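Local coordinates for periplasmic branched-chain amino acid-binding protein (Burkholderia mallei, PDB 3I09) that probably captures branched-chain amino acids or related small ligands in the periplasm for an ABC transporter, and holds acetoacetic acid in its binding cleft here, at residues L127-G132 / A161-A166; K141-L146 / A227-F232. All coordinates share one frame; numbering follows the deposited sequence. Where two conformers were deposited one is given.

Contact 1. Residues L127-G132 / A161-A166; sequences LAKGTG and ADVVKA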
loop_
_atom_site.group_PDB
_atom_site.type_symbol
_atom_site.label_atom_id
_atom_site.label_comp_id
_atom_site.label_asym_id
_atom_site.label_seq_id
_atom_site.Cartn_x
_atom_site.Cartn_y
_atom_site.Cartn_z
ATOM N N LEU A 127 -0.261 8.748 3.330
ATOM C CA LEU A 127 -0.704 8.362 4.688
ATOM C C LEU A 127 -0.524 9.484 5.688
ATOM O O LEU A 127 -1.445 9.827 6.446
ATOM C CB LEU A 127 -0.022 7.078 5.181
ATOM C CG LEU A 127 -0.247 5.813 4.340
ATOM C CD1 LEU A 127 0.579 4.640 4.844
ATOM C CD2 LEU A 127 -1.770 5.446 4.225
ATOM N N ALA A 128 0.676 10.064 5.670
ATOM C CA ALA A 128 1.039 11.149 6.563
ATOM C C ALA A 128 0.180 12.387 6.342
ATOM O O ALA A 128 -0.340 12.980 7.289
ATOM C CB ALA A 128 2.513 11.487 6.358
ATOM N N LYS A 129 0.057 12.792 5.088
ATOM C CA LYS A 129 -0.730 13.948 4.737
ATOM C C LYS A 129 -2.208 13.750 5.040
ATOM O O LYS A 129 -2.881 14.705 5.408
ATOM C CB LYS A 129 -0.519 14.315 3.269
ATOM C CG LYS A 129 0.900 14.921 3.023
ATOM C CD LYS A 129 1.213 15.103 1.516
ATOM C CE LYS A 129 0.544 16.356 0.887
ATOM N NZ LYS A 129 1.076 16.644 -0.536
ATOM N N GLY A 130 -2.718 12.536 4.922
ATOM C CA GLY A 130 -4.099 12.301 5.272
ATOM C C GLY A 130 -4.361 12.282 6.770
ATOM O O GLY A 130 -4.934 13.227 7.371
ATOM N N THR A 131 -3.919 11.202 7.371
ATOM C CA THR A 131 -4.177 10.889 8.771
ATOM C C THR A 131 -3.414 11.807 9.715
ATOM O O THR A 131 -3.981 12.322 10.691
ATOM C CB THR A 131 -3.817 9.433 9.039
ATOM O OG1 THR A 131 -4.631 8.617 8.169
ATOM C CG2 THR A 131 -4.086 9.058 10.499
ATOM N N GLY A 132 -2.151 12.039 9.423
ATOM C CA GLY A 132 -1.359 12.983 10.205
ATOM C C GLY A 132 -1.972 14.363 10.281
ATOM O O GLY A 132 -2.205 14.858 11.367
ATOM N N ALA A 161 6.095 12.590 11.052
ATOM C CA ALA A 161 6.738 13.586 11.912
ATOM C C ALA A 161 6.829 14.947 11.224
ATOM O O ALA A 161 6.577 16.008 11.852
ATOM C CB ALA A 161 8.137 13.127 12.390
ATOM N N ASP A 162 7.205 14.931 9.957
ATOM C CA ASP A 162 7.291 16.177 9.171
ATOM C C ASP A 162 5.932 16.873 9.066
ATOM O O ASP A 162 5.851 18.098 9.253
ATOM C CB ASP A 162 7.845 15.932 7.778
ATOM C CG ASP A 162 9.347 15.614 7.772
ATOM O OD1 ASP A 162 10.062 15.852 8.787
ATOM O OD2 ASP A 162 9.812 15.103 6.735
ATOM N N VAL A 163 4.861 16.113 8.810
ATOM C CA VAL A 163 3.498 16.691 8.768
ATOM C C VAL A 163 3.060 17.258 10.110
ATOM O O VAL A 163 2.553 18.399 10.181
ATOM C CB VAL A 163 2.474 15.672 8.234
ATOM C CG1 VAL A 163 1.025 16.168 8.402
ATOM C CG2 VAL A 163 2.769 15.377 6.804
ATOM N N VAL A 164 3.281 16.487 11.181
ATOM C CA VAL A 164 2.968 16.941 12.526
ATOM C C VAL A 164 3.642 18.287 12.828
ATOM O O VAL A 164 2.983 19.257 13.260
ATOM C CB VAL A 164 3.328 15.870 13.603
ATOM C CG1 VAL A 164 3.237 16.476 15.045
ATOM C CG2 VAL A 164 2.382 14.662 13.469
ATOM N N LYS A 165 4.940 18.363 12.581
ATOM C CA LYS A 165 5.682 19.598 12.836
ATOM C C LYS A 165 5.226 20.757 11.941
ATOM O O LYS A 165 5.065 21.881 12.417
ATOM C CB LYS A 165 7.181 19.355 12.724
ATOM C CG LYS A 165 7.749 18.426 13.798
ATOM C CD LYS A 165 9.169 17.957 13.425
ATOM C CE LYS A 165 9.654 16.800 14.289
ATOM N NZ LYS A 165 10.938 16.183 13.759
ATOM N N ALA A 166 5.008 20.492 10.659
ATOM C CA ALA A 166 4.497 21.500 9.731
ATOM C C ALA A 166 3.157 22.097 10.170
ATOM O O ALA A 166 2.869 23.239 9.838
ATOM C CB ALA A 166 4.338 20.917 8.356
#
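Gly132 and Val163 bring the two helical segments 127-132 and 161-166 together, with their CA atoms 6.3 Å apart; the segment axes approach to 9.0 Å and cross at -47°. Val163 does most of the work. Its side chain points at the other helix and puts both methyls against one turn of it. Val163 CG1 lies 3.6 Å from Ala128 O. Val163 CG1 also sits 4.0 Å from Gly132 C, the carbonyl carbon. With CG1 anti to its own backbone N (chi1 170°), the other branch is left beside that N and turns to a different part of the same surface. There Val163 CG2 meets the methyl Ala128 CB at 3.9 Å. Val163 CG2 also lies 4.1 Å from Lys129 N, and Lys129 meets it through its backbone and the start of its chain. The side chain of Lys129 sets out away from the other helix, and its NZ donates to Phe363 O. Gly132 has no side chain, and Val163 packs directly on its backbone. The helix is wider here, with a pi-type turn over 128-132. No hydrogen bond joins the two segments. The meeting is van der Waals contact between one branched side chain, the small residues Ala128 and Gly132, and the start of Lys129, and it is mostly buried.

Ala128 also touches Asn159 and Thr160, one turn earlier on helix 151-166, and Val163 reaches Ser133 on helix 124-137. The pairing therefore runs on beyond both segments. Strand 142-148 lies between the two helices in the chain, and both pack on its Trp143. Ala161 rests on Phe145 of that strand, while Thr131 is bonded through its hydroxyl to Thr250.

Contact 2. Residues K141-L146 / A227-F232; sequences KTWFFL and AALLMF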
loop_
_atom_site.group_PDB
_atom_site.type_symbol
_atom_site.label_atom_id
_atom_site.label_comp_id
_atom_site.label_asym_id
_atom_site.label_seq_id
_atom_site.Cartn_x
_atom_site.Cartn_y
_atom_site.Cartn_z
ATOM N N LYS A 141 -1.847 17.284 19.030
ATOM C CA LYS A 141 -0.648 18.074 18.777
ATOM C C LYS A 141 0.640 17.354 19.154
ATOM O O LYS A 141 1.642 17.505 18.454
ATOM C CB LYS A 141 -0.702 19.415 19.512
ATOM C CG LYS A 141 -1.884 20.298 19.123
ATOM C CD LYS A 141 -1.981 20.583 17.616
ATOM C CE LYS A 141 -3.266 21.384 17.308
ATOM N NZ LYS A 141 -3.374 21.842 15.907
ATOM N N THR A 142 0.630 16.590 20.253
ATOM C CA THR A 142 1.854 15.890 20.688
ATOM C C THR A 142 1.832 14.396 20.382
ATOM O O THR A 142 0.842 13.720 20.681
ATOM C CB THR A 142 2.230 16.100 22.177
ATOM O OG1 THR A 142 1.257 15.504 23.030
ATOM C CG2 THR A 142 2.353 17.565 22.494
ATOM N N TRP A 143 2.942 13.916 19.818
ATOM C CA TRP A 143 3.061 12.557 19.241
ATOM C C TRP A 143 4.241 11.771 19.776
ATOM O O TRP A 143 5.321 12.328 19.972
ATOM C CB TRP A 143 3.211 12.594 17.714
ATOM C CG TRP A 143 1.984 13.019 16.980
ATOM C CD1 TRP A 143 1.326 14.203 17.116
ATOM C CD2 TRP A 143 1.256 12.269 16.002
ATOM N NE1 TRP A 143 0.244 14.250 16.287
ATOM C CE2 TRP A 143 0.175 13.076 15.582
ATOM C CE3 TRP A 143 1.414 11.002 15.423
ATOM C CZ2 TRP A 143 -0.746 12.653 14.617
ATOM C CZ3 TRP A 143 0.509 10.597 14.475
ATOM C CH2 TRP A 143 -0.563 11.412 14.086
ATOM N N PHE A 144 4.020 10.464 19.956
ATOM C CA PHE A 144 5.086 9.491 20.201
ATOM C C PHE A 144 4.872 8.363 19.192
ATOM O O PHE A 144 3.742 7.876 19.012
ATOM C CB PHE A 144 5.053 8.960 21.634
ATOM C CG PHE A 144 6.302 8.187 22.034
ATOM C CD1 PHE A 144 6.398 6.828 21.797
ATOM C CD2 PHE A 144 7.379 8.842 22.644
ATOM C CE1 PHE A 144 7.542 6.129 22.173
ATOM C CE2 PHE A 144 8.518 8.141 23.029
ATOM C CZ PHE A 144 8.596 6.791 22.781
ATOM N N PHE A 145 5.937 7.958 18.507
ATOM C CA PHE A 145 5.812 6.906 17.469
ATOM C C PHE A 145 6.215 5.528 17.973
ATOM O O PHE A 145 7.231 5.368 18.714
ATOM C CB PHE A 145 6.596 7.258 16.210
ATOM C CG PHE A 145 6.032 8.415 15.453
ATOM C CD1 PHE A 145 5.024 8.215 14.541
ATOM C CD2 PHE A 145 6.478 9.711 15.682
ATOM C CE1 PHE A 145 4.452 9.277 13.860
ATOM C CE2 PHE A 145 5.928 10.790 14.977
ATOM C CZ PHE A 145 4.912 10.567 14.078
ATOM N N LEU A 146 5.417 4.533 17.566
ATOM C CA LEU A 146 5.801 3.125 17.652
ATOM C C LEU A 146 6.102 2.720 16.213
ATOM O O LEU A 146 5.203 2.693 15.366
ATOM C CB LEU A 146 4.660 2.286 18.217
ATOM C CG LEU A 146 4.841 0.777 18.340
ATOM C CD1 LEU A 146 6.019 0.417 19.266
ATOM C CD2 LEU A 146 3.558 0.112 18.859
ATOM N N ALA A 227 -3.159 6.645 16.553
ATOM C CA ALA A 227 -3.272 7.027 15.158
ATOM C C ALA A 227 -2.744 5.832 14.364
ATOM O O ALA A 227 -1.545 5.552 14.340
ATOM C CB ALA A 227 -2.494 8.285 14.867
ATOM N N ALA A 228 -3.651 5.120 13.726
ATOM C CA ALA A 228 -3.292 3.952 12.937
ATOM C C ALA A 228 -2.937 4.493 11.558
ATOM O O ALA A 228 -3.796 4.785 10.729
ATOM C CB ALA A 228 -4.451 2.962 12.901
ATOM N N LEU A 229 -1.648 4.656 11.323
ATOM C CA LEU A 229 -1.203 5.338 10.118
ATOM C C LEU A 229 -1.335 4.465 8.863
ATOM O O LEU A 229 -1.377 4.988 7.745
ATOM C CB LEU A 229 0.240 5.812 10.322
ATOM C CG LEU A 229 0.412 6.836 11.427
ATOM C CD1 LEU A 229 1.942 7.031 11.752
ATOM C CD2 LEU A 229 -0.230 8.178 11.075
ATOM N N LEU A 230 -1.419 3.142 9.041
ATOM C CA LEU A 230 -1.770 2.263 7.911
ATOM C C LEU A 230 -2.634 1.105 8.417
ATOM O O LEU A 230 -2.205 0.304 9.254
ATOM C CB LEU A 230 -0.556 1.731 7.169
ATOM C CG LEU A 230 -0.872 0.916 5.924
ATOM C CD1 LEU A 230 -1.819 1.675 4.915
ATOM C CD2 LEU A 230 0.463 0.422 5.249
HETATM N N MSE A 231 -3.884 1.070 7.968
HETATM C CA MSE A 231 -4.857 0.060 8.422
HETATM C C MSE A 231 -5.685 -0.332 7.190
HETATM O O MSE A 231 -6.190 0.533 6.502
HETATM C CB MSE A 231 -5.750 0.679 9.518
HETATM C CG MSE A 231 -6.991 -0.108 9.946
HETATM SE SE MSE A 231 -7.633 0.483 11.700
HETATM C CE MSE A 231 -6.013 0.104 12.685
ATOM N N PHE A 232 -5.766 -1.616 6.897
ATOM C CA PHE A 232 -6.541 -2.121 5.794
ATOM C C PHE A 232 -7.820 -2.761 6.344
ATOM O O PHE A 232 -7.948 -3.000 7.542
ATOM C CB PHE A 232 -5.714 -3.164 5.009
ATOM C CG PHE A 232 -4.520 -2.583 4.336
ATOM C CD1 PHE A 232 -4.644 -1.935 3.120
ATOM C CD2 PHE A 232 -3.278 -2.613 4.968
ATOM C CE1 PHE A 232 -3.513 -1.370 2.492
ATOM C CE2 PHE A 232 -2.155 -2.052 4.337
ATOM C CZ PHE A 232 -2.284 -1.423 3.129
#
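Trp143 meets Ala227 through the far end of its indole. Trp143 CZ3 and CH2 both lie 3.8 Å from the methyl CB of Ala227, which approaches the ring obliquely. Leu229 comes in at the rim of the same ring, near its plane, with Leu229 CD2 4.2 Å from Trp143 CZ3. The other methyl, Leu229 CD1, reaches the edge of the Phe145 ring, 4.0 Å from Phe145 CE1 and in the plane of that ring. One leucine thus spreads its two branches between two aromatic edges. The side chains of Leu229 and Phe145 cross at about a right angle.

The backbones stay apart, 9.3 Å between the CA atoms of Trp143 and Ala227. Strand 198-202 lies between strands 142-148 and 225-228 in the four-stranded parallel sheet of this lobe, which belongs to the type I periplasmic binding protein fold. The contact bridges over that middle strand on one side of the sheet.

The NE1 of Trp143 donates to Gly140 O, which helps fix the turn of the indole. Val135 and Val136 of helix 124-137 pack on it. Thr160 and Val171 adjoin Phe145. Leu229, in the loop that follows strand 225-228, is wedged against Leu156 and Thr131, one from each of the two helices 151-166 and 124-137.

Both contacts are buried in the same lobe, with centres about 10 Å apart. Contact 1 joins two helices; contact 2 joins strand 142-148 to the end of strand 225-228 and the loop after it, on the face those helices cover. Helix 124-137, strand 142-148 and helix 151-166 follow one another, so contact 1 joins the helices before and after the first strand of contact 2. Their segments touch, with Val164 CG2 3.4 Å from Trp143 CE2. Contact 1 sets valine methyls on alanine and backbone, with partly exposed Lys129 at its margin; contact 2, all buried, sets alanine and leucine methyls on two aromatic rings. Neither has a hydrogen bond across it.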